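Local coordinates for protein tryptophan halogenase superfamily (PDB 6FRL) that halogenates, probably, electron-rich aromatic substrates with the help of reduced flavin, preferring bromination over chlorination, at residues V54-T58 with L165-A169; F90-G95 with H400-R406; C248-V254 with N289-S295. Residue numbers count along the deposited sequence, not the author numbering.

Interaction 1. Residues V54-T58 with L165-A169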
ATOM      1  N   VAL B  54       8.601 -12.123  32.505  1.00 48.10           N
ATOM      2  CA  VAL B  54       9.354 -12.626  31.354  1.00 46.68           C
ATOM      3  C   VAL B  54       9.640 -11.557  30.254  1.00 44.24           C
ATOM      4  O   VAL B  54       8.753 -10.896  29.740  1.00 41.30           O
ATOM      5  CB  VAL B  54       8.620 -13.848  30.756  1.00 51.95           C
ATOM      6  CG1 VAL B  54       9.262 -14.293  29.448  1.00 47.92           C
ATOM      7  CG2 VAL B  54       8.560 -14.998  31.775  1.00 52.49           C
ATOM      8  N   GLY B  55      10.911 -11.430  29.881  1.00 44.10           N
ATOM      9  CA  GLY B  55      11.407 -10.359  29.017  1.00 43.28           C
ATOM     10  C   GLY B  55      11.055 -10.574  27.552  1.00 45.16           C
ATOM     11  O   GLY B  55      11.183 -11.686  27.048  1.00 38.07           O
ATOM     12  N   GLU B  56      10.618  -9.505  26.877  1.00 42.43           N
ATOM     13  CA  GLU B  56      10.144  -9.597  25.519  1.00 38.34           C
ATOM     14  C   GLU B  56      10.551  -8.365  24.715  1.00 35.63           C
ATOM     15  O   GLU B  56      10.707  -7.266  25.266  1.00 35.21           O
ATOM     16  CB  GLU B  56       8.643  -9.768  25.524  1.00 43.18           C
ATOM     17  CG  GLU B  56       8.178 -10.880  24.616  1.00 53.76           C
ATOM     18  CD  GLU B  56       6.669 -10.931  24.499  1.00 63.45           C
ATOM     19  OE1 GLU B  56       5.992 -10.964  25.567  1.00 63.96           O
ATOM     20  OE2 GLU B  56       6.165 -10.940  23.340  1.00 73.89           O
ATOM     21  N   ALA B  57      10.768  -8.560  23.416  1.00 31.95           N
ATOM     22  CA  ALA B  57      11.047  -7.468  22.500  1.00 30.70           C
ATOM     23  C   ALA B  57       9.814  -7.065  21.700  1.00 29.45           C
ATOM     24  O   ALA B  57       8.794  -7.760  21.703  1.00 29.46           O
ATOM     25  CB  ALA B  57      12.213  -7.811  21.572  1.00 32.43           C
ATOM     26  N   THR B  58       9.915  -5.905  21.058  1.00 29.74           N
ATOM     27  CA  THR B  58       8.832  -5.318  20.281  1.00 31.16           C
ATOM     28  C   THR B  58       9.365  -4.604  19.032  1.00 31.97           C
ATOM     29  O   THR B  58      10.587  -4.487  18.854  1.00 38.83           O
ATOM     30  CB  THR B  58       8.075  -4.262  21.114  1.00 30.24           C
ATOM     31  OG1 THR B  58       9.008  -3.296  21.632  1.00 29.25           O
ATOM     32  CG2 THR B  58       7.287  -4.914  22.231  1.00 30.99           C
ATOM     33  N   LEU B 165      10.876  -1.057  22.423  1.00 27.53           N
ATOM     34  CA  LEU B 165      11.220  -1.477  23.781  1.00 27.81           C
ATOM     35  C   LEU B 165      11.618  -2.942  23.923  1.00 28.05           C
ATOM     36  O   LEU B 165      11.114  -3.845  23.198  1.00 27.24           O
ATOM     37  CB  LEU B 165      10.034  -1.243  24.727  1.00 27.56           C
ATOM     38  CG  LEU B 165       9.309   0.089  24.675  1.00 28.55           C
ATOM     39  CD1 LEU B 165       8.215   0.118  25.748  1.00 28.24           C
ATOM     40  CD2 LEU B 165      10.305   1.223  24.830  1.00 27.59           C
ATOM     41  N   HIS B 166      12.545  -3.167  24.856  1.00 28.51           N
ATOM     42  CA  HIS B 166      12.685  -4.449  25.519  1.00 29.71           C
ATOM     43  C   HIS B 166      11.942  -4.249  26.827  1.00 29.98           C
ATOM     44  O   HIS B 166      12.242  -3.298  27.544  1.00 29.17           O
ATOM     45  CB  HIS B 166      14.168  -4.772  25.817  1.00 30.65           C
ATOM     46  CG  HIS B 166      15.059  -4.766  24.614  1.00 29.21           C
ATOM     47  ND1 HIS B 166      16.073  -3.850  24.453  1.00 27.92           N
ATOM     48  CD2 HIS B 166      15.090  -5.570  23.517  1.00 29.48           C
ATOM     49  CE1 HIS B 166      16.694  -4.090  23.307  1.00 28.21           C
ATOM     50  NE2 HIS B 166      16.109  -5.119  22.713  1.00 27.36           N
ATOM     51  N   LEU B 167      11.002  -5.121  27.168  1.00 30.28           N
ATOM     52  CA  LEU B 167      10.237  -4.912  28.396  1.00 29.80           C
ATOM     53  C   LEU B 167       9.739  -6.188  29.074  1.00 29.35           C
ATOM     54  O   LEU B 167       9.697  -7.282  28.474  1.00 25.93           O
ATOM     55  CB  LEU B 167       9.069  -3.934  28.144  1.00 31.54           C
ATOM     56  CG  LEU B 167       8.104  -4.152  26.962  1.00 35.67           C
ATOM     57  CD1 LEU B 167       7.766  -5.614  26.673  1.00 36.96           C
ATOM     58  CD2 LEU B 167       6.816  -3.380  27.177  1.00 36.04           C
ATOM     59  N   ASP B 168       9.342  -6.032  30.338  1.00 31.67           N
ATOM     60  CA  ASP B 168       8.704  -7.132  31.073  1.00 34.14           C
ATOM     61  C   ASP B 168       7.240  -7.206  30.668  1.00 30.82           C
ATOM     62  O   ASP B 168       6.484  -6.315  30.973  1.00 31.33           O
ATOM     63  CB  ASP B 168       8.841  -6.975  32.599  1.00 34.98           C
ATOM     64  CG  ASP B 168       8.381  -8.234  33.356  1.00 36.80           C
ATOM     65  OD1 ASP B 168       7.290  -8.763  33.074  1.00 33.72           O
ATOM     66  OD2 ASP B 168       9.102  -8.719  34.232  1.00 41.23           O
ATOM     67  N   ALA B 169       6.848  -8.287  30.007  1.00 28.59           N
ATOM     68  CA  ALA B 169       5.491  -8.410  29.470  1.00 30.08           C
ATOM     69  C   ALA B 169       4.437  -8.479  30.573  1.00 29.20           C
ATOM     70  O   ALA B 169       3.356  -7.905  30.439  1.00 26.46           O
ATOM     71  CB  ALA B 169       5.387  -9.601  28.550  1.00 29.44           C
TER
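Leu-165 opens the contact with its carbonyl: its O accepts a hydrogen bond from Thr-58 OG1 at 2.7 Å, a side-chain bond near the C-terminal end of 54-58. His-166 lies on the same face as Ala-57, whose CB meets the imidazole edge at CD2, 4.1 Å away; both ring nitrogens bond elsewhere, to Thr-83 and Thr-268. Leu-167 forms the antiparallel hydrogen-bonded pair with Glu-56, Glu-56 N to Leu-167 O and Leu-167 N to Glu-56 O both measuring 2.9 Å. Asp-168, opposite Gly-55, is the N-cap of helix 169-182: its OD1 accepts from Leu-171 N, while OD2 forms a salt bridge with Arg-286. In the helix's first turn Ala-169 N still reaches back to Val-54 O (3.2 Å), and its CB lies 3.3 Å from Glu-56 OE1. Strand 55-57 is thus an edge of a small antiparallel sheet, with 164-168 in the middle and 83-85 beyond; Glu-56 touches helix 354-367, and Ala-57 and His-166 rest on strand 276-282.

Interaction 2. Residues F90-G95 with H400-R406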
ATOM      1  N   PHE B  90      22.171  -9.951  14.514  1.00 28.32           N
ATOM      2  CA  PHE B  90      22.299 -11.360  14.076  1.00 29.43           C
ATOM      3  C   PHE B  90      23.776 -11.779  14.053  1.00 32.48           C
ATOM      4  O   PHE B  90      24.593 -11.203  13.301  1.00 30.50           O
ATOM      5  CB  PHE B  90      21.649 -11.571  12.705  1.00 26.97           C
ATOM      6  CG  PHE B  90      20.157 -11.475  12.746  1.00 26.12           C
ATOM      7  CD1 PHE B  90      19.394 -12.553  13.114  1.00 25.58           C
ATOM      8  CD2 PHE B  90      19.511 -10.265  12.499  1.00 27.49           C
ATOM      9  CE1 PHE B  90      18.014 -12.441  13.224  1.00 26.98           C
ATOM     10  CE2 PHE B  90      18.132 -10.164  12.590  1.00 26.08           C
ATOM     11  CZ  PHE B  90      17.382 -11.247  12.948  1.00 25.38           C
ATOM     12  N   LEU B  91      24.108 -12.749  14.915  1.00 32.73           N
ATOM     13  CA  LEU B  91      25.485 -13.227  15.122  1.00 32.16           C
ATOM     14  C   LEU B  91      25.601 -14.659  14.669  1.00 31.51           C
ATOM     15  O   LEU B  91      24.719 -15.488  14.985  1.00 33.72           O
ATOM     16  CB  LEU B  91      25.897 -13.108  16.596  1.00 34.27           C
ATOM     17  CG  LEU B  91      25.881 -11.665  17.126  1.00 35.16           C
ATOM     18  CD1 LEU B  91      26.089 -11.583  18.628  1.00 38.95           C
ATOM     19  CD2 LEU B  91      26.913 -10.831  16.385  1.00 35.75           C
ATOM     20  N   ASP B  92      26.645 -14.909  13.867  1.00 30.70           N
ATOM     21  CA  ASP B  92      27.056 -16.253  13.422  1.00 34.94           C
ATOM     22  C   ASP B  92      26.073 -16.969  12.468  1.00 36.42           C
ATOM     23  O   ASP B  92      26.132 -18.193  12.385  1.00 40.09           O
ATOM     24  CB  ASP B  92      27.408 -17.188  14.618  1.00 34.71           C
ATOM     25  CG  ASP B  92      28.446 -16.581  15.575  1.00 37.03           C
ATOM     26  OD1 ASP B  92      29.299 -15.733  15.195  1.00 42.25           O
ATOM     27  OD2 ASP B  92      28.422 -16.965  16.741  1.00 37.00           O
ATOM     28  N   TRP B  93      25.206 -16.246  11.740  1.00 37.03           N
ATOM     29  CA  TRP B  93      24.283 -16.903  10.763  1.00 36.65           C
ATOM     30  C   TRP B  93      24.980 -17.225   9.431  1.00 38.54           C
ATOM     31  O   TRP B  93      24.499 -18.056   8.651  1.00 33.53           O
ATOM     32  CB  TRP B  93      22.988 -16.082  10.522  1.00 34.49           C
ATOM     33  CG  TRP B  93      22.056 -16.091  11.698  1.00 33.45           C
ATOM     34  CD1 TRP B  93      22.283 -15.524  12.932  1.00 33.96           C
ATOM     35  CD2 TRP B  93      20.775 -16.738  11.786  1.00 32.14           C
ATOM     36  NE1 TRP B  93      21.213 -15.777  13.771  1.00 34.64           N
ATOM     37  CE2 TRP B  93      20.284 -16.522  13.095  1.00 32.25           C
ATOM     38  CE3 TRP B  93      19.998 -17.482  10.893  1.00 30.31           C
ATOM     39  CZ2 TRP B  93      19.054 -17.014  13.517  1.00 33.19           C
ATOM     40  CZ3 TRP B  93      18.763 -17.960  11.318  1.00 28.94           C
ATOM     41  CH2 TRP B  93      18.305 -17.727  12.609  1.00 30.38           C
ATOM     42  N   SER B  94      26.092 -16.537   9.175  1.00 43.27           N
ATOM     43  CA  SER B  94      26.875 -16.723   7.950  1.00 47.39           C
ATOM     44  C   SER B  94      28.208 -17.485   8.174  1.00 53.56           C
ATOM     45  O   SER B  94      28.978 -17.653   7.235  1.00 66.13           O
ATOM     46  CB  SER B  94      27.124 -15.358   7.283  1.00 46.42           C
ATOM     47  OG  SER B  94      25.973 -14.901   6.599  1.00 44.30           O
ATOM     48  N   GLY B  95      28.437 -17.983   9.393  1.00 54.68           N
ATOM     49  CA  GLY B  95      29.697 -18.561   9.821  1.00 53.22           C
ATOM     50  C   GLY B  95      30.278 -17.783  10.997  1.00 53.72           C
ATOM     51  O   GLY B  95      29.941 -16.607  11.175  1.00 46.47           O
ATOM     52  N   HIS B 400      15.430 -15.924   6.625  1.00 26.18           N
ATOM     53  CA  HIS B 400      16.602 -15.903   7.504  1.00 27.89           C
ATOM     54  C   HIS B 400      17.319 -17.295   7.488  1.00 31.45           C
ATOM     55  O   HIS B 400      18.569 -17.404   7.439  1.00 32.98           O
ATOM     56  CB  HIS B 400      16.215 -15.544   8.943  1.00 28.26           C
ATOM     57  CG  HIS B 400      15.742 -14.128   9.160  1.00 29.49           C
ATOM     58  ND1 HIS B 400      14.539 -13.654   8.680  1.00 29.09           N
ATOM     59  CD2 HIS B 400      16.269 -13.114   9.910  1.00 29.02           C
ATOM     60  CE1 HIS B 400      14.357 -12.407   9.091  1.00 27.62           C
ATOM     61  NE2 HIS B 400      15.392 -12.055   9.837  1.00 26.91           N
ATOM     62  N   TYR B 401      16.523 -18.351   7.522  1.00 31.91           N
ATOM     63  CA  TYR B 401      17.059 -19.710   7.474  1.00 34.64           C
ATOM     64  C   TYR B 401      17.542 -20.068   6.058  1.00 33.41           C
ATOM     65  O   TYR B 401      18.619 -20.627   5.882  1.00 29.71           O
ATOM     66  CB  TYR B 401      15.987 -20.733   7.898  1.00 34.33           C
ATOM     67  CG  TYR B 401      15.587 -20.701   9.355  1.00 35.80           C
ATOM     68  CD1 TYR B 401      16.436 -21.226  10.345  1.00 36.77           C
ATOM     69  CD2 TYR B 401      14.345 -20.186   9.764  1.00 34.01           C
ATOM     70  CE1 TYR B 401      16.069 -21.201  11.688  1.00 34.34           C
ATOM     71  CE2 TYR B 401      13.974 -20.177  11.106  1.00 32.12           C
ATOM     72  CZ  TYR B 401      14.837 -20.686  12.057  1.00 32.86           C
ATOM     73  OH  TYR B 401      14.492 -20.725  13.385  1.00 32.75           O
ATOM     74  N   LYS B 402      16.712 -19.744   5.065  1.00 35.06           N
ATOM     75  CA  LYS B 402      16.987 -20.037   3.659  1.00 32.55           C
ATOM     76  C   LYS B 402      18.331 -19.523   3.147  1.00 34.05           C
ATOM     77  O   LYS B 402      18.933 -20.183   2.300  1.00 35.02           O
ATOM     78  CB  LYS B 402      15.862 -19.483   2.796  1.00 30.25           C
ATOM     79  CG  LYS B 402      15.987 -19.785   1.296  1.00 31.45           C
ATOM     80  CD  LYS B 402      16.148 -21.273   1.020  1.00 31.54           C
ATOM     81  CE  LYS B 402      15.811 -21.659  -0.402  1.00 30.68           C
ATOM     82  NZ  LYS B 402      16.159 -23.089  -0.665  1.00 30.55           N
ATOM     83  N   LEU B 403      18.789 -18.367   3.649  1.00 33.82           N
ATOM     84  CA  LEU B 403      20.017 -17.709   3.171  1.00 33.96           C
ATOM     85  C   LEU B 403      21.261 -17.896   4.063  1.00 32.94           C
ATOM     86  O   LEU B 403      22.339 -17.293   3.816  1.00 31.02           O
ATOM     87  CB  LEU B 403      19.758 -16.208   3.017  1.00 34.69           C
ATOM     88  CG  LEU B 403      18.594 -15.779   2.121  1.00 34.40           C
ATOM     89  CD1 LEU B 403      18.532 -14.269   2.068  1.00 33.39           C
ATOM     90  CD2 LEU B 403      18.764 -16.342   0.722  1.00 33.34           C
ATOM     91  N   ASN B 404      21.149 -18.736   5.083  1.00 34.25           N
ATOM     92  CA  ASN B 404      22.274 -18.945   5.983  1.00 36.32           C
ATOM     93  C   ASN B 404      23.481 -19.510   5.197  1.00 38.10           C
ATOM     94  O   ASN B 404      23.298 -20.154   4.170  1.00 43.28           O
ATOM     95  CB  ASN B 404      21.857 -19.824   7.163  1.00 34.26           C
ATOM     96  CG  ASN B 404      22.092 -21.292   6.907  1.00 34.14           C
ATOM     97  OD1 ASN B 404      23.212 -21.778   7.089  1.00 33.45           O
ATOM     98  ND2 ASN B 404      21.039 -22.017   6.527  1.00 31.05           N
ATOM     99  N   ARG B 405      24.685 -19.232   5.673  1.00 40.29           N
ATOM    100  CA  ARG B 405      25.930 -19.724   5.064  1.00 50.97           C
ATOM    101  C   ARG B 405      26.780 -20.619   6.030  1.00 50.15           C
ATOM    102  O   ARG B 405      28.004 -20.725   5.916  1.00 52.46           O
ATOM    103  CB  ARG B 405      26.760 -18.535   4.553  1.00 57.63           C
ATOM    104  CG  ARG B 405      26.178 -17.815   3.355  1.00 66.07           C
ATOM    105  CD  ARG B 405      27.323 -17.107   2.610  1.00 74.93           C
ATOM    106  NE  ARG B 405      26.863 -16.140   1.603  1.00 85.60           N
ATOM    107  CZ  ARG B 405      27.232 -16.088   0.315  1.00 92.37           C
ATOM    108  NH1 ARG B 405      28.108 -16.958  -0.203  1.00 96.96           N
ATOM    109  NH2 ARG B 405      26.719 -15.153  -0.480  1.00 91.76           N
ATOM    110  N   ARG B 406      26.113 -21.287   6.960  1.00 48.60           N
ATOM    111  CA  ARG B 406      26.798 -22.113   7.937  1.00 46.27           C
ATOM    112  C   ARG B 406      27.055 -23.479   7.320  1.00 47.98           C
ATOM    113  O   ARG B 406      26.152 -24.058   6.725  1.00 45.60           O
ATOM    114  CB  ARG B 406      25.958 -22.233   9.217  1.00 42.66           C
ATOM    115  CG  ARG B 406      25.996 -20.998  10.111  1.00 39.48           C
ATOM    116  CD  ARG B 406      25.136 -21.184  11.339  1.00 41.45           C
ATOM    117  NE  ARG B 406      25.640 -22.215  12.261  1.00 40.10           N
ATOM    118  CZ  ARG B 406      26.352 -21.990  13.365  1.00 41.05           C
ATOM    119  NH1 ARG B 406      26.699 -20.763  13.747  1.00 42.59           N
ATOM    120  NH2 ARG B 406      26.756 -23.023  14.091  1.00 44.13           N
TER
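Trp-93 brings the six-membered ring of its indole up to the last turn of helix 376-402, meeting His-400 and Tyr-401. Its CE3 is 3.7 Å from His-400 O, and its CZ3 is 4.1 Å from Tyr-401 CD1; the two six-membered rings meet obliquely, centroids 5.7 Å apart and planes at 57°. Phe-90, at the end of its strand, adds a second aromatic pair: its CZ approaches the His-400 ring edge at CD2, 3.7 Å away. The polar ends of the helix residues turn to other partners, His-400 NE2 to Glu-351 and Tyr-401 OH to Glu-348.

Past the helix one backbone bond and one side-chain bond hold the two segments: Arg-405 N donates to Trp-93 O at 3.2 Å, and the Arg-406 guanidinium, through NH1, to Asp-92 O at 3.0 Å, so consecutive carbonyls of the 92-95 turn are each held; Arg-406 NH2 forms a salt bridge with Asp-408. Asn-404 shapes the facing loop. Its OD1 accepts from Arg-406 N at 2.9 Å, an Asx turn, while its ND2 donates to Tyr-401 O at 2.9 Å, tying the new loop to the helix end. Gly-95 has a positive phi at which a CB would jam against the preceding carbonyl.

The contact therefore joins the turn between strands 87-91 and 99-103, at one side of the mixed sheet, to the C-terminal end of helix 376-402. Helix 410-417 packs on Tyr-401, Asn-404 and Arg-406, helix 447-456 touches His-400, and strand 268-273 lies beside Phe-90 and Trp-93.

Interaction 3. Residues C248-V254 with N289-S295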
ATOM      1  N   CYS B 248      12.403 -25.516  13.325  1.00 56.19           N
ATOM      2  CA  CYS B 248      12.429 -25.525  14.777  1.00 52.51           C
ATOM      3  C   CYS B 248      11.035 -25.791  15.364  1.00 56.15           C
ATOM      4  O   CYS B 248      10.006 -25.320  14.842  1.00 59.79           O
ATOM      5  CB  CYS B 248      13.045 -24.245  15.318  1.00 52.44           C
ATOM      6  SG  CYS B 248      14.777 -24.053  14.832  1.00 52.69           S
ATOM      7  N   ASP B 249      11.026 -26.596  16.426  1.00 54.60           N
ATOM      8  CA  ASP B 249       9.793 -27.121  17.021  1.00 52.28           C
ATOM      9  C   ASP B 249       9.778 -27.116  18.572  1.00 50.88           C
ATOM     10  O   ASP B 249       8.889 -27.691  19.171  1.00 47.71           O
ATOM     11  CB  ASP B 249       9.558 -28.536  16.474  1.00 48.27           C
ATOM     12  CG  ASP B 249      10.552 -29.558  17.019  1.00 48.38           C
ATOM     13  OD1 ASP B 249      11.716 -29.220  17.300  1.00 45.46           O
ATOM     14  OD2 ASP B 249      10.163 -30.727  17.178  1.00 49.41           O
ATOM     15  N   ALA B 250      10.734 -26.438  19.210  1.00 49.56           N
ATOM     16  CA  ALA B 250      10.791 -26.374  20.667  1.00 48.28           C
ATOM     17  C   ALA B 250      11.595 -25.163  21.109  1.00 50.81           C
ATOM     18  O   ALA B 250      12.332 -24.569  20.298  1.00 54.05           O
ATOM     19  CB  ALA B 250      11.439 -27.626  21.215  1.00 46.47           C
ATOM     20  N   ALA B 251      11.465 -24.805  22.388  1.00 45.52           N
ATOM     21  CA  ALA B 251      12.254 -23.729  22.943  1.00 44.73           C
ATOM     22  C   ALA B 251      12.427 -23.813  24.462  1.00 45.49           C
ATOM     23  O   ALA B 251      11.535 -24.284  25.173  1.00 46.24           O
ATOM     24  CB  ALA B 251      11.628 -22.392  22.578  1.00 46.98           C
ATOM     25  N   TYR B 252      13.574 -23.325  24.939  1.00 42.46           N
ATOM     26  CA  TYR B 252      13.831 -23.130  26.351  1.00 43.94           C
ATOM     27  C   TYR B 252      13.979 -21.626  26.644  1.00 43.37           C
ATOM     28  O   TYR B 252      14.640 -20.906  25.899  1.00 41.47           O
ATOM     29  CB  TYR B 252      15.116 -23.845  26.753  1.00 46.23           C
ATOM     30  CG  TYR B 252      14.962 -25.319  27.090  1.00 48.16           C
ATOM     31  CD1 TYR B 252      14.322 -25.721  28.247  1.00 49.13           C
ATOM     32  CD2 TYR B 252      15.524 -26.303  26.276  1.00 49.49           C
ATOM     33  CE1 TYR B 252      14.219 -27.052  28.574  1.00 54.22           C
ATOM     34  CE2 TYR B 252      15.430 -27.641  26.594  1.00 50.96           C
ATOM     35  CZ  TYR B 252      14.769 -28.017  27.740  1.00 56.60           C
ATOM     36  OH  TYR B 252      14.642 -29.365  28.060  1.00 60.72           O
ATOM     37  N   ALA B 253      13.369 -21.148  27.725  1.00 42.30           N
ATOM     38  CA  ALA B 253      13.547 -19.754  28.151  1.00 40.50           C
ATOM     39  C   ALA B 253      13.945 -19.717  29.614  1.00 40.54           C
ATOM     40  O   ALA B 253      13.519 -20.580  30.404  1.00 44.77           O
ATOM     41  CB  ALA B 253      12.273 -18.952  27.939  1.00 40.15           C
ATOM     42  N   VAL B 254      14.736 -18.712  29.969  1.00 36.32           N
ATOM     43  CA  VAL B 254      15.177 -18.535  31.323  1.00 39.09           C
ATOM     44  C   VAL B 254      15.547 -17.058  31.536  1.00 42.66           C
ATOM     45  O   VAL B 254      16.274 -16.466  30.699  1.00 41.30           O
ATOM     46  CB  VAL B 254      16.362 -19.484  31.648  1.00 39.30           C
ATOM     47  CG1 VAL B 254      17.563 -19.217  30.751  1.00 38.03           C
ATOM     48  CG2 VAL B 254      16.792 -19.381  33.114  1.00 38.70           C
ATOM     49  N   ASN B 289      16.388 -14.729  28.221  1.00 37.05           N
ATOM     50  CA  ASN B 289      17.272 -15.600  27.448  1.00 37.18           C
ATOM     51  C   ASN B 289      16.467 -16.775  26.925  1.00 37.43           C
ATOM     52  O   ASN B 289      15.500 -17.183  27.554  1.00 39.91           O
ATOM     53  CB  ASN B 289      18.409 -16.179  28.284  1.00 37.23           C
ATOM     54  CG  ASN B 289      19.155 -15.142  29.077  1.00 38.24           C
ATOM     55  OD1 ASN B 289      20.299 -14.796  28.745  1.00 35.95           O
ATOM     56  ND2 ASN B 289      18.523 -14.649  30.156  1.00 36.08           N
ATOM     57  N   GLY B 290      16.892 -17.331  25.792  1.00 36.83           N
ATOM     58  CA  GLY B 290      16.319 -18.582  25.299  1.00 36.74           C
ATOM     59  C   GLY B 290      17.036 -19.216  24.112  1.00 34.67           C
ATOM     60  O   GLY B 290      17.885 -18.608  23.486  1.00 29.82           O
ATOM     61  N   LEU B 291      16.692 -20.462  23.841  1.00 35.53           N
ATOM     62  CA  LEU B 291      17.153 -21.173  22.684  1.00 37.07           C
ATOM     63  C   LEU B 291      15.925 -21.750  22.000  1.00 37.69           C
ATOM     64  O   LEU B 291      15.125 -22.463  22.632  1.00 32.91           O
ATOM     65  CB  LEU B 291      18.115 -22.307  23.069  1.00 38.06           C
ATOM     66  CG  LEU B 291      18.928 -22.892  21.893  1.00 37.50           C
ATOM     67  CD1 LEU B 291      20.259 -22.160  21.755  1.00 37.78           C
ATOM     68  CD2 LEU B 291      19.158 -24.399  22.024  1.00 40.41           C
ATOM     69  N   VAL B 292      15.780 -21.419  20.715  1.00 40.73           N
ATOM     70  CA  VAL B 292      14.811 -22.062  19.806  1.00 44.63           C
ATOM     71  C   VAL B 292      15.569 -23.122  19.000  1.00 43.80           C
ATOM     72  O   VAL B 292      16.645 -22.825  18.502  1.00 40.53           O
ATOM     73  CB  VAL B 292      14.218 -21.018  18.824  1.00 45.73           C
ATOM     74  CG1 VAL B 292      13.355 -21.696  17.744  1.00 45.40           C
ATOM     75  CG2 VAL B 292      13.449 -19.951  19.600  1.00 48.13           C
ATOM     76  N   PHE B 293      15.024 -24.327  18.842  1.00 44.25           N
ATOM     77  CA  PHE B 293      15.793 -25.403  18.190  1.00 43.07           C
ATOM     78  C   PHE B 293      14.938 -26.555  17.649  1.00 43.25           C
ATOM     79  O   PHE B 293      13.743 -26.662  17.952  1.00 37.18           O
ATOM     80  CB  PHE B 293      16.830 -25.947  19.175  1.00 44.91           C
ATOM     81  CG  PHE B 293      16.222 -26.616  20.375  1.00 48.77           C
ATOM     82  CD1 PHE B 293      15.797 -25.867  21.467  1.00 51.54           C
ATOM     83  CD2 PHE B 293      16.045 -28.000  20.397  1.00 51.41           C
ATOM     84  CE1 PHE B 293      15.218 -26.490  22.559  1.00 55.33           C
ATOM     85  CE2 PHE B 293      15.462 -28.636  21.481  1.00 56.24           C
ATOM     86  CZ  PHE B 293      15.056 -27.881  22.571  1.00 58.28           C
ATOM     87  N   SER B 294      15.582 -27.419  16.850  1.00 50.42           N
ATOM     88  CA  SER B 294      14.956 -28.668  16.307  1.00 49.86           C
ATOM     89  C   SER B 294      15.236 -29.887  17.203  1.00 43.67           C
ATOM     90  O   SER B 294      16.370 -30.320  17.296  1.00 38.71           O
ATOM     91  CB  SER B 294      15.465 -28.960  14.888  1.00 46.59           C
ATOM     92  OG  SER B 294      14.963 -30.193  14.380  1.00 42.56           O
ATOM     93  N   SER B 295      14.208 -30.446  17.845  1.00 47.96           N
ATOM     94  CA  SER B 295      14.396 -31.622  18.733  1.00 49.15           C
ATOM     95  C   SER B 295      14.883 -32.853  17.945  1.00 49.98           C
ATOM     96  O   SER B 295      15.635 -33.665  18.471  1.00 49.97           O
ATOM     97  CB  SER B 295      13.145 -31.932  19.585  1.00 45.73           C
ATOM     98  OG  SER B 295      12.064 -32.395  18.813  1.00 45.15           O
TER
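Phe-293 supplies the apolar centre, its ring passing over Ala-250, whose CB sits 4.2 Å from the ring centroid in a CH-pi contact, while its CE1 comes within 3.7 Å of Tyr-252 CD2. On the other face Ala-251 pairs with Val-292, and Cys-248 CB meets Val-292 CG1 at 3.5 Å. Around these side chains runs a regular antiparallel pairing, 175° between strand directions: Tyr-252 N to Leu-291 O and Leu-291 N to Tyr-252 O are both 2.9 Å, and Phe-293 N to Ala-250 O is 3.1 Å. Gly-290 comes so close to Tyr-252 O, 2.9 Å from its CA, that a CB there would clash. At one end Asn-289 ND2 adds a 2.9 Å bond to Val-254 O. At the other, Asp-249 and Ala-250 both face Phe-293 in a classic beta bulge, Asp-249 N to Phe-293 O at 3.1 Å; the Asp-249 carboxylate then takes Ser-295 N on OD1 (2.8 Å) and Ser-295 OG on OD2 (3.0 Å). Both strands are interior to the large mixed sheet, between 276-282 and 314-323, with helix 300-307 covering Tyr-252 and Phe-293.

Overall arrangement
From the N terminus, 54-58 pairs with 165-169, so interaction 1 closes a loop of 106 residues. Within it lies 90-95, whose partner 400-406 comes far later: interaction 2 therefore crosses interaction 1 and closes a loop of 304 residues. Interaction 3, in series after interaction 1, is nested inside that long loop and spans 34 residues that include two further strands. Interactions 2 and 3 reach the same mixed sheet and touch where Tyr-401 OH lies 3.6 Å from Cys-248 SG; the centre of interaction 1 is about 17 Å from that of interaction 3. Interaction 1 joins strands of the small antiparallel sheet and interaction 3 strands of the large one, while interaction 2 joins the large sheet's 92-95 turn to the end of helix 376-402.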